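Long-range contact in nucleoside kinase (Methanococcus jannaschii, PDB 2C4E), which phosphorylates nucleosides, preferentially inosine, guanosine and cytidine, to their monophosphates with ATP as the best phosphate donor and magnesium or manganese as cofactor: residues Glu230-Ile234 with Gly267-Ala272. Numbering follows the deposited sequence.
Sequences EIPCI and GLIGAA
An apolar strand-to-helix packing contact joins strand 228-231, an edge strand of the eight-stranded sheet within this chain of the ribokinase-fold kinase, together with the loop that leaves it, to helix 263-277. The chain stays extended from Glu230 to Ile234 although the strand ends at Ile231, while Gly267-Ala272 is regular α-helix, with Ala271 N hydrogen-bonded to Gly267 O at 2.9 Å. The two segments run in the same sense: CA of Ile231 lies 6.1 Å from CA of Gly267, and CA of Ile234 lies 5.6 Å from CA of Ala272. Both isoleucines are mm rotamers whose CA-CB bonds are directed toward the helix. Ile231 CG2 meets Gly267 O at 3.5 Å and Ala271 CB at 4.1 Å; an ideal CB on Gly267 would stand 2.7 Å from Ile231 CD1, so the missing side chain makes room for this isoleucine. Ala271 packs against both isoleucines, its CB 3.8 Å from Ile234 CG1 and 3.6 Å from Pro232 O. Leu268 (mt) brings CD2 to 4.0 Å from Pro232 CD and 4.1 Å from Ile231 CG2. Backbone hydrogen bonding of Ile231 with Ser220 ties the strand to its neighbour 220-223, close to the ATP-binding Gly219. One water bridges the segments, accepting from Ile234 N (3.0 Å) and donating to Ala271 O (2.8 Å). Cohesion therefore rests mainly on close apolar fit of the two isoleucines and Pro232 against Gly267, Ala271, Ala272 and the Leu268 side chain, with polar linkage supplied through solvent.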
loop_
_atom_site.group_PDB
_atom_site.type_symbol
_atom_site.label_atom_id
_atom_site.label_comp_id
_atom_site.label_asym_id
_atom_site.label_seq_id
_atom_site.Cartn_x
_atom_site.Cartn_y
_atom_site.Cartn_z
ATOM N N GLU A 230 -26.212 7.157 -30.608
ATOM C CA GLU A 230 -25.353 8.079 -29.890
ATOM C C GLU A 230 -25.988 8.493 -28.569
ATOM O O GLU A 230 -27.119 8.978 -28.538
ATOM C CB GLU A 230 -25.084 9.303 -30.760
ATOM C CG GLU A 230 -24.402 8.936 -32.062
ATOM C CD GLU A 230 -22.927 9.274 -32.056
ATOM O OE1 GLU A 230 -22.232 8.796 -31.140
ATOM O OE2 GLU A 230 -22.473 10.018 -32.951
ATOM N N ILE A 231 -25.245 8.301 -27.487
ATOM C CA ILE A 231 -25.702 8.597 -26.138
ATOM C C ILE A 231 -24.867 9.748 -25.616
ATOM O O ILE A 231 -23.649 9.637 -25.579
ATOM C CB ILE A 231 -25.488 7.372 -25.212
ATOM C CG1 ILE A 231 -26.082 6.102 -25.821
ATOM C CG2 ILE A 231 -26.056 7.651 -23.829
ATOM C CD1 ILE A 231 -27.603 6.127 -25.972
ATOM N N PRO A 232 -25.488 10.860 -25.220
ATOM C CA PRO A 232 -24.706 11.968 -24.677
ATOM C C PRO A 232 -24.209 11.665 -23.273
ATOM O O PRO A 232 -24.705 10.752 -22.589
ATOM C CB PRO A 232 -25.696 13.149 -24.668
ATOM C CG PRO A 232 -26.958 12.646 -25.298
ATOM C CD PRO A 232 -26.927 11.173 -25.248
ATOM N N CYS A 233 -23.184 12.404 -22.877
ATOM C CA CYS A 233 -22.757 12.453 -21.496
ATOM C C CYS A 233 -23.795 13.265 -20.725
ATOM O O CYS A 233 -24.323 14.243 -21.249
ATOM C CB CYS A 233 -21.390 13.123 -21.409
ATOM S SG CYS A 233 -20.664 13.091 -19.761
ATOM N N ILE A 234 -24.101 12.844 -19.501
ATOM C CA ILE A 234 -25.044 13.554 -18.645
ATOM C C ILE A 234 -24.232 14.354 -17.635
ATOM O O ILE A 234 -23.419 13.796 -16.902
ATOM C CB ILE A 234 -26.004 12.568 -17.929
ATOM C CG1 ILE A 234 -26.892 11.835 -18.947
ATOM C CG2 ILE A 234 -26.856 13.296 -16.890
ATOM C CD1 ILE A 234 -27.991 12.687 -19.580
ATOM N N GLY A 267 -28.577 2.954 -22.595
ATOM C CA GLY A 267 -27.432 3.836 -22.683
ATOM C C GLY A 267 -27.609 5.097 -21.859
ATOM O O GLY A 267 -26.686 5.519 -21.170
ATOM N N LEU A 268 -28.802 5.684 -21.935
ATOM C CA LEU A 268 -29.112 6.920 -21.214
ATOM C C LEU A 268 -29.109 6.703 -19.710
ATOM O O LEU A 268 -28.596 7.525 -18.968
ATOM C CB LEU A 268 -30.465 7.481 -21.663
ATOM C CG LEU A 268 -30.547 8.008 -23.101
ATOM C CD1 LEU A 268 -32.023 8.166 -23.519
ATOM C CD2 LEU A 268 -29.810 9.320 -23.253
ATOM N N ILE A 269 -29.642 5.570 -19.263
ATOM C CA ILE A 269 -29.587 5.225 -17.854
ATOM C C ILE A 269 -28.145 5.004 -17.414
ATOM O O ILE A 269 -27.769 5.440 -16.333
ATOM C CB ILE A 269 -30.469 3.989 -17.558
ATOM C CG1 ILE A 269 -31.949 4.336 -17.754
ATOM C CG2 ILE A 269 -30.173 3.429 -16.175
ATOM C CD1 ILE A 269 -32.575 5.189 -16.652
ATOM N N GLY A 270 -27.341 4.317 -18.229
ATOM C CA GLY A 270 -25.934 4.147 -17.913
ATOM C C GLY A 270 -25.240 5.492 -17.713
ATOM O O GLY A 270 -24.537 5.717 -16.717
ATOM N N ALA A 271 -25.479 6.395 -18.656
ATOM C CA ALA A 271 -24.911 7.745 -18.617
ATOM C C ALA A 271 -25.361 8.495 -17.368
ATOM O O ALA A 271 -24.549 9.108 -16.679
ATOM C CB ALA A 271 -25.308 8.512 -19.850
ATOM N N ALA A 272 -26.652 8.433 -17.066
ATOM C CA ALA A 272 -27.190 9.132 -15.900
ATOM C C ALA A 272 -26.620 8.545 -14.611
ATOM O O ALA A 272 -26.267 9.276 -13.684
ATOM C CB ALA A 272 -28.688 9.065 -15.898
HETATM O O HOH W 1 -22.631 10.518 -18.198
#